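PDB 4FC4: nitrite transporter NirC, which carries nitrite into and out of the cell across the cytoplasmic membrane, as a channel of the formate/nitrite transporter family. Local coordinates for residues N7-N12 with H83-T88; G41-F46 with F205-F210. All coordinates share one frame; numbering follows the deposited sequence.

In the fold
From the N terminus the chain enters helix 3-22, whose residues 7-12 open contact 1, and then helix 24-51, whose residues 41-46 open contact 2. Contact 1 closes first, when helix 80-93 brings residues 83-88 back against the N-terminal helix. Contact 2 closes much later, with 159 residues separating its closest ends, when residues 205-210 at the end of helix 198-209 reach the membrane helix 24-51. The two closures therefore cross rather than nest: residues 41-46 lie inside the loop of contact 1, residues 205-210 beyond it. Their centres are 29 Å apart, on opposite sides of the chain's centre, so they tie separate parts of one all-helical subunit.

Contact 1: N7-N12 with H83-T88; sequences NKCAAN and HTMFLT
N12 points its amide nitrogen at the middle of the F86 ring: ND2 of N12 sits 3.1 Å above the ring plane, over its centre. The amide plane stands nearly upright on the ring, 82° away from it, and ND2 of N12 is close to all six ring carbons, 3.4 Å from CG of F86. Chi1 of N12 (-166°) sets CG anti to the backbone N, and the turn of the amide about the next bond brings ND2 over the ring. The other end of the amide is taken, since OD1 of N12 accepts a hydrogen bond from R15, one turn further along its own helix. That bond should help fix the rotation of the amide, keeping the nitrogen over the ring.

Here the amphipathic N-terminal helix 3-22 lies across helix 80-93, the short segments crossing at -100° with axes 7.9 Å apart, in a subunit of the aquaporin-like FNT fold. Where the helices meet, C9 and F86 bring their CA atoms to 5.1 Å, a close approach.

C9 comes to the rim of the same ring. Its CB lies in the ring plane, 3.8 Å from CD1 of F86, and its SG makes an oblique sulfur-aromatic contact, 5.0 Å from the ring centroid. On the face turned away from N12, the side chain of M85, extended as far as SD and then bent, lays its CE over the ring near its rim, and this methyl also meets SG of C9 at 4.5 Å. Beyond the two segments, I168 and I172 of helix 150-172 pack against F86.

Contact 2: G41-F46 with F205-F210; sequences GIILIF and FALSWF
With chi1 at -74°, L207 throws CG away from its carbonyl carbon, and chi2 of 177° then stretches the chain so that CD1 reaches straight out to helix 24-51. There it meets two neighbouring isoleucines by different branches. I42 offers CG2, the branch that lies opposite its backbone N, while I43 offers the methylene CG1, which lies opposite its carbonyl carbon. Both approaches are 4.1 Å, from CD1 of L207 to CG2 of I42 and from CD1 of L207 to CG1 of I43. The leucine methyl thus rests against both residues at once. The side chain of I43 runs across that of L207 at about a right angle, and that of I42 meets it on a slant.

The backbones stay well apart: the nearest CA atoms, those of I43 and L207, are 8.6 Å from each other, and the gap is spanned by side chains alone, L207 from one side and the two isoleucines from the other. The contact joins the transmembrane helix 24-51 to the last turn of the short helix 198-209. Y123 of helix 98-125 packs on both I43 and L207, making a third wall for the leucine and isoleucine. I43 also packs on Y195 of a neighbouring subunit, so this corner of the helix bundle adjoins an interface of the pentamer.

Only carbon meets carbon between these segments, and no hydrogen bond crosses. With 100 Å² buried in all, the hold is modest and comes from dispersion and the burial of apolar surface, without the directional demands of a polar link.

Contact 1: N7-N12 with H83-T88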
ATOM      1  N   ASN B   7     -28.480  -4.304 -11.733  1.00 51.51           N
ATOM      2  CA  ASN B   7     -28.680  -5.408 -12.701  1.00 52.66           C
ATOM      3  C   ASN B   7     -27.676  -6.523 -12.574  1.00 53.22           C
ATOM      4  O   ASN B   7     -28.057  -7.674 -12.690  1.00 57.72           O
ATOM      5  CB  ASN B   7     -28.763  -4.928 -14.142  1.00 53.07           C
ATOM      6  CG  ASN B   7     -30.024  -4.126 -14.406  1.00 56.70           C
ATOM      7  OD1 ASN B   7     -30.022  -3.230 -15.243  1.00 60.28           O
ATOM      8  ND2 ASN B   7     -31.094  -4.414 -13.664  1.00 55.44           N
ATOM      9  N   LYS B   8     -26.410  -6.185 -12.322  1.00 50.33           N
ATOM     10  CA  LYS B   8     -25.416  -7.179 -11.943  1.00 49.59           C
ATOM     11  C   LYS B   8     -25.764  -8.009 -10.697  1.00 48.96           C
ATOM     12  O   LYS B   8     -25.612  -9.239 -10.713  1.00 50.99           O
ATOM     13  CB  LYS B   8     -24.050  -6.524 -11.796  1.00 49.82           C
ATOM     14  CG  LYS B   8     -23.247  -6.445 -13.086  1.00 50.60           C
ATOM     15  CD  LYS B   8     -22.539  -5.097 -13.239  1.00 52.08           C
ATOM     16  CE  LYS B   8     -21.077  -5.285 -13.606  1.00 54.04           C
ATOM     17  NZ  LYS B   8     -20.498  -3.926 -13.747  1.00 57.70           N
ATOM     18  N   CYS B   9     -26.265  -7.365  -9.636  1.00 47.20           N
ATOM     19  CA  CYS B   9     -26.711  -8.107  -8.445  1.00 46.98           C
ATOM     20  C   CYS B   9     -27.887  -9.022  -8.714  1.00 49.41           C
ATOM     21  O   CYS B   9     -27.957 -10.155  -8.237  1.00 49.60           O
ATOM     22  CB  CYS B   9     -27.117  -7.148  -7.360  1.00 48.92           C
ATOM     23  SG  CYS B   9     -25.760  -6.171  -6.713  1.00 51.70           S
ATOM     24  N   ALA B  10     -28.824  -8.481  -9.461  1.00 51.13           N
ATOM     25  CA  ALA B  10     -29.956  -9.196  -9.953  1.00 56.66           C
ATOM     26  C   ALA B  10     -29.569 -10.378 -10.897  1.00 57.64           C
ATOM     27  O   ALA B  10     -30.207 -11.426 -10.849  1.00 58.82           O
ATOM     28  CB  ALA B  10     -30.894  -8.208 -10.656  1.00 60.67           C
ATOM     29  N   ALA B  11     -28.552 -10.216 -11.745  1.00 54.50           N
ATOM     30  CA  ALA B  11     -28.122 -11.332 -12.595  1.00 51.63           C
ATOM     31  C   ALA B  11     -27.435 -12.335 -11.675  1.00 50.06           C
ATOM     32  O   ALA B  11     -27.648 -13.530 -11.792  1.00 52.48           O
ATOM     33  CB  ALA B  11     -27.206 -10.889 -13.712  1.00 45.57           C
ATOM     34  N   ASN B  12     -26.669 -11.856 -10.710  1.00 47.24           N
ATOM     35  CA  ASN B  12     -26.062 -12.769  -9.766  1.00 46.09           C
ATOM     36  C   ASN B  12     -27.103 -13.610  -8.967  1.00 48.66           C
ATOM     37  O   ASN B  12     -26.908 -14.795  -8.662  1.00 50.29           O
ATOM     38  CB  ASN B  12     -25.182 -11.976  -8.850  1.00 44.49           C
ATOM     39  CG  ASN B  12     -24.246 -12.846  -8.047  1.00 45.98           C
ATOM     40  OD1 ASN B  12     -23.662 -13.805  -8.551  1.00 49.56           O
ATOM     41  ND2 ASN B  12     -24.108 -12.523  -6.783  1.00 44.70           N
ATOM     42  N   HIS B  83     -25.591 -12.793   0.044  1.00 43.04           N
ATOM     43  CA  HIS B  83     -26.856 -13.262  -0.477  1.00 46.26           C
ATOM     44  C   HIS B  83     -28.022 -12.421  -0.009  1.00 47.19           C
ATOM     45  O   HIS B  83     -28.986 -12.194  -0.792  1.00 46.47           O
ATOM     46  CB  HIS B  83     -27.058 -14.764  -0.201  1.00 45.19           C
ATOM     47  CG  HIS B  83     -26.249 -15.672  -1.102  1.00 44.70           C
ATOM     48  ND1 HIS B  83     -26.550 -16.965  -1.274  1.00 47.16           N
ATOM     49  CD2 HIS B  83     -25.108 -15.422  -1.890  1.00 49.98           C
ATOM     50  CE1 HIS B  83     -25.686 -17.543  -2.146  1.00 49.03           C
ATOM     51  NE2 HIS B  83     -24.794 -16.597  -2.532  1.00 52.08           N
ATOM     52  N   THR B  84     -27.964 -11.914   1.239  1.00 47.33           N
ATOM     53  CA  THR B  84     -29.103 -11.099   1.725  1.00 48.19           C
ATOM     54  C   THR B  84     -29.387  -9.896   0.799  1.00 48.91           C
ATOM     55  O   THR B  84     -30.596  -9.615   0.495  1.00 45.85           O
ATOM     56  CB  THR B  84     -28.976 -10.595   3.178  1.00 46.43           C
ATOM     57  OG1 THR B  84     -27.909  -9.671   3.257  1.00 46.14           O
ATOM     58  CG2 THR B  84     -28.790 -11.712   4.168  1.00 46.22           C
ATOM     59  N   MET B  85     -28.295  -9.202   0.380  1.00 46.20           N
ATOM     60  CA  MET B  85     -28.367  -8.115  -0.631  1.00 47.34           C
ATOM     61  C   MET B  85     -28.705  -8.584  -2.046  1.00 49.02           C
ATOM     62  O   MET B  85     -29.625  -8.033  -2.660  1.00 55.70           O
ATOM     63  CB  MET B  85     -27.092  -7.278  -0.684  1.00 49.15           C
ATOM     64  CG  MET B  85     -27.098  -6.100  -1.663  1.00 48.38           C
ATOM     65  SD  MET B  85     -25.497  -5.215  -1.533  1.00 46.58           S
ATOM     66  CE  MET B  85     -24.393  -6.286  -2.445  1.00 40.91           C
ATOM     67  N   PHE B  86     -28.004  -9.605  -2.544  1.00 45.70           N
ATOM     68  CA  PHE B  86     -28.106  -9.992  -3.950  1.00 47.77           C
ATOM     69  C   PHE B  86     -29.540 -10.414  -4.255  1.00 52.05           C
ATOM     70  O   PHE B  86     -30.192  -9.964  -5.253  1.00 52.91           O
ATOM     71  CB  PHE B  86     -27.129 -11.156  -4.291  1.00 47.80           C
ATOM     72  CG  PHE B  86     -25.662 -10.757  -4.394  1.00 46.59           C
ATOM     73  CD1 PHE B  86     -25.232  -9.747  -5.270  1.00 48.68           C
ATOM     74  CD2 PHE B  86     -24.684 -11.421  -3.626  1.00 46.77           C
ATOM     75  CE1 PHE B  86     -23.865  -9.404  -5.370  1.00 46.04           C
ATOM     76  CE2 PHE B  86     -23.325 -11.080  -3.716  1.00 42.87           C
ATOM     77  CZ  PHE B  86     -22.916 -10.067  -4.575  1.00 41.04           C
ATOM     78  N   LEU B  87     -30.025 -11.304  -3.387  1.00 52.61           N
ATOM     79  CA  LEU B  87     -31.337 -11.883  -3.548  1.00 55.20           C
ATOM     80  C   LEU B  87     -32.433 -10.837  -3.426  1.00 58.21           C
ATOM     81  O   LEU B  87     -33.439 -10.926  -4.108  1.00 62.90           O
ATOM     82  CB  LEU B  87     -31.532 -13.045  -2.589  1.00 54.11           C
ATOM     83  CG  LEU B  87     -30.495 -14.168  -2.732  1.00 53.46           C
ATOM     84  CD1 LEU B  87     -30.876 -15.319  -1.824  1.00 56.03           C
ATOM     85  CD2 LEU B  87     -30.419 -14.694  -4.160  1.00 55.10           C
ATOM     86  N   THR B  88     -32.209  -9.814  -2.611  1.00 58.42           N
ATOM     87  CA  THR B  88     -33.199  -8.760  -2.426  1.00 59.75           C
ATOM     88  C   THR B  88     -33.383  -8.028  -3.758  1.00 61.96           C
ATOM     89  O   THR B  88     -34.535  -7.914  -4.274  1.00 66.30           O
ATOM     90  CB  THR B  88     -32.766  -7.784  -1.299  1.00 59.36           C
ATOM     91  OG1 THR B  88     -32.962  -8.435  -0.032  1.00 59.91           O
ATOM     92  CG2 THR B  88     -33.567  -6.482  -1.346  1.00 57.24           C
TER

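Contact 2: G41-F46 with F205-F210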
ATOM      1  N   GLY B  41      -9.492 -16.283   7.638  1.00 36.09           N
ATOM      2  CA  GLY B  41      -9.384 -14.925   8.163  1.00 37.07           C
ATOM      3  C   GLY B  41      -9.476 -14.782   9.690  1.00 37.73           C
ATOM      4  O   GLY B  41      -8.693 -14.046  10.317  1.00 39.23           O
ATOM      5  N   ILE B  42     -10.438 -15.474  10.305  1.00 38.08           N
ATOM      6  CA  ILE B  42     -10.633 -15.369  11.730  1.00 36.80           C
ATOM      7  C   ILE B  42      -9.423 -15.984  12.477  1.00 37.99           C
ATOM      8  O   ILE B  42      -8.983 -15.464  13.505  1.00 40.26           O
ATOM      9  CB  ILE B  42     -11.887 -16.152  12.201  1.00 37.53           C
ATOM     10  CG1 ILE B  42     -13.168 -15.354  11.960  1.00 38.30           C
ATOM     11  CG2 ILE B  42     -11.724 -16.449  13.707  1.00 37.40           C
ATOM     12  CD1 ILE B  42     -13.361 -14.103  12.853  1.00 37.10           C
ATOM     13  N   ILE B  43      -8.897 -17.107  11.985  1.00 37.93           N
ATOM     14  CA  ILE B  43      -7.760 -17.723  12.639  1.00 37.39           C
ATOM     15  C   ILE B  43      -6.616 -16.702  12.595  1.00 39.15           C
ATOM     16  O   ILE B  43      -5.952 -16.481  13.625  1.00 38.23           O
ATOM     17  CB  ILE B  43      -7.346 -19.072  12.001  1.00 38.86           C
ATOM     18  CG1 ILE B  43      -8.483 -20.111  12.162  1.00 37.06           C
ATOM     19  CG2 ILE B  43      -6.055 -19.559  12.675  1.00 38.00           C
ATOM     20  CD1 ILE B  43      -8.389 -21.345  11.296  1.00 36.52           C
ATOM     21  N   LEU B  44      -6.449 -16.020  11.448  1.00 36.65           N
ATOM     22  CA  LEU B  44      -5.322 -15.095  11.276  1.00 37.08           C
ATOM     23  C   LEU B  44      -5.400 -14.007  12.350  1.00 38.19           C
ATOM     24  O   LEU B  44      -4.438 -13.739  13.080  1.00 38.81           O
ATOM     25  CB  LEU B  44      -5.301 -14.466   9.876  1.00 32.24           C
ATOM     26  CG  LEU B  44      -4.358 -13.243   9.724  1.00 35.04           C
ATOM     27  CD1 LEU B  44      -2.926 -13.551  10.200  1.00 30.70           C
ATOM     28  CD2 LEU B  44      -4.324 -12.816   8.254  1.00 35.16           C
ATOM     29  N   ILE B  45      -6.568 -13.401  12.490  1.00 40.27           N
ATOM     30  CA  ILE B  45      -6.599 -12.164  13.286  1.00 38.98           C
ATOM     31  C   ILE B  45      -6.655 -12.504  14.768  1.00 40.28           C
ATOM     32  O   ILE B  45      -6.137 -11.783  15.569  1.00 41.45           O
ATOM     33  CB  ILE B  45      -7.749 -11.225  12.886  1.00 37.40           C
ATOM     34  CG1 ILE B  45      -9.109 -11.909  13.156  1.00 35.33           C
ATOM     35  CG2 ILE B  45      -7.607 -10.774  11.429  1.00 34.68           C
ATOM     36  CD1 ILE B  45     -10.266 -10.916  13.201  1.00 35.02           C
ATOM     37  N   PHE B  46      -7.250 -13.630  15.131  1.00 43.26           N
ATOM     38  CA  PHE B  46      -7.134 -14.082  16.525  1.00 42.50           C
ATOM     39  C   PHE B  46      -5.733 -14.544  16.923  1.00 41.81           C
ATOM     40  O   PHE B  46      -5.331 -14.323  18.033  1.00 41.85           O
ATOM     41  CB  PHE B  46      -8.220 -15.083  16.854  1.00 38.77           C
ATOM     42  CG  PHE B  46      -9.505 -14.417  17.122  1.00 40.76           C
ATOM     43  CD1 PHE B  46     -10.264 -13.894  16.047  1.00 41.07           C
ATOM     44  CD2 PHE B  46      -9.935 -14.186  18.453  1.00 42.32           C
ATOM     45  CE1 PHE B  46     -11.457 -13.201  16.278  1.00 39.75           C
ATOM     46  CE2 PHE B  46     -11.131 -13.520  18.689  1.00 44.08           C
ATOM     47  CZ  PHE B  46     -11.897 -13.040  17.595  1.00 44.94           C
ATOM     48  N   PHE B 205     -16.898 -19.459  17.088  1.00 44.84           N
ATOM     49  CA  PHE B 205     -17.612 -20.294  18.016  1.00 47.57           C
ATOM     50  C   PHE B 205     -17.128 -21.718  17.992  1.00 50.63           C
ATOM     51  O   PHE B 205     -17.107 -22.371  19.040  1.00 52.58           O
ATOM     52  CB  PHE B 205     -19.120 -20.195  17.844  1.00 49.27           C
ATOM     53  CG  PHE B 205     -19.690 -18.843  18.241  1.00 49.37           C
ATOM     54  CD1 PHE B 205     -19.219 -18.171  19.338  1.00 52.38           C
ATOM     55  CD2 PHE B 205     -20.692 -18.237  17.492  1.00 50.91           C
ATOM     56  CE1 PHE B 205     -19.734 -16.926  19.689  1.00 55.08           C
ATOM     57  CE2 PHE B 205     -21.218 -16.997  17.844  1.00 49.88           C
ATOM     58  CZ  PHE B 205     -20.734 -16.339  18.944  1.00 50.00           C
ATOM     59  N   ALA B 206     -16.669 -22.185  16.820  1.00 51.12           N
ATOM     60  CA  ALA B 206     -16.310 -23.595  16.669  1.00 48.98           C
ATOM     61  C   ALA B 206     -14.907 -23.787  17.295  1.00 48.47           C
ATOM     62  O   ALA B 206     -14.651 -24.754  18.063  1.00 49.71           O
ATOM     63  CB  ALA B 206     -16.408 -24.035  15.202  1.00 43.29           C
ATOM     64  N   LEU B 207     -14.034 -22.832  17.020  1.00 43.81           N
ATOM     65  CA  LEU B 207     -12.705 -22.782  17.613  1.00 44.60           C
ATOM     66  C   LEU B 207     -12.734 -22.779  19.149  1.00 48.12           C
ATOM     67  O   LEU B 207     -12.022 -23.543  19.793  1.00 51.71           O
ATOM     68  CB  LEU B 207     -12.006 -21.506  17.142  1.00 44.29           C
ATOM     69  CG  LEU B 207     -11.511 -21.462  15.702  1.00 41.03           C
ATOM     70  CD1 LEU B 207     -10.939 -20.082  15.461  1.00 44.75           C
ATOM     71  CD2 LEU B 207     -10.491 -22.581  15.413  1.00 42.46           C
ATOM     72  N   SER B 208     -13.542 -21.914  19.753  1.00 49.36           N
ATOM     73  CA  SER B 208     -13.656 -21.970  21.185  1.00 51.22           C
ATOM     74  C   SER B 208     -14.271 -23.309  21.630  1.00 54.54           C
ATOM     75  O   SER B 208     -13.829 -23.918  22.636  1.00 60.22           O
ATOM     76  CB  SER B 208     -14.423 -20.776  21.748  1.00 49.75           C
ATOM     77  OG  SER B 208     -14.423 -20.893  23.159  1.00 51.53           O
ATOM     78  N   TRP B 209     -15.259 -23.794  20.878  1.00 54.67           N
ATOM     79  CA  TRP B 209     -15.930 -25.061  21.239  1.00 55.46           C
ATOM     80  C   TRP B 209     -14.971 -26.219  21.276  1.00 57.95           C
ATOM     81  O   TRP B 209     -15.030 -27.052  22.200  1.00 58.79           O
ATOM     82  CB  TRP B 209     -17.108 -25.369  20.308  1.00 54.11           C
ATOM     83  CG  TRP B 209     -17.936 -26.535  20.793  1.00 55.97           C
ATOM     84  CD1 TRP B 209     -18.055 -27.794  20.208  1.00 56.10           C
ATOM     85  CD2 TRP B 209     -18.779 -26.599  22.009  1.00 58.75           C
ATOM     86  NE1 TRP B 209     -18.889 -28.611  20.944  1.00 59.66           N
ATOM     87  CE2 TRP B 209     -19.362 -27.966  22.034  1.00 61.64           C
ATOM     88  CE3 TRP B 209     -19.106 -25.701  23.035  1.00 59.85           C
ATOM     89  CZ2 TRP B 209     -20.228 -28.387  23.048  1.00 60.98           C
ATOM     90  CZ3 TRP B 209     -19.986 -26.138  24.049  1.00 61.43           C
ATOM     91  CH2 TRP B 209     -20.530 -27.453  24.049  1.00 60.89           C
ATOM     92  N   PHE B 210     -14.068 -26.285  20.280  1.00 55.47           N
ATOM     93  CA  PHE B 210     -13.121 -27.400  20.204  1.00 53.86           C
ATOM     94  C   PHE B 210     -11.933 -27.183  21.146  1.00 55.33           C
ATOM     95  O   PHE B 210     -11.047 -27.998  21.211  1.00 56.54           O
ATOM     96  CB  PHE B 210     -12.601 -27.636  18.771  1.00 52.63           C
ATOM     97  CG  PHE B 210     -13.679 -27.919  17.741  1.00 53.43           C
ATOM     98  CD1 PHE B 210     -14.764 -28.773  18.033  1.00 53.88           C
ATOM     99  CD2 PHE B 210     -13.588 -27.345  16.454  1.00 49.24           C
ATOM    100  CE1 PHE B 210     -15.755 -29.000  17.085  1.00 57.43           C
ATOM    101  CE2 PHE B 210     -14.557 -27.588  15.495  1.00 50.13           C
ATOM    102  CZ  PHE B 210     -15.647 -28.420  15.803  1.00 55.08           C
TER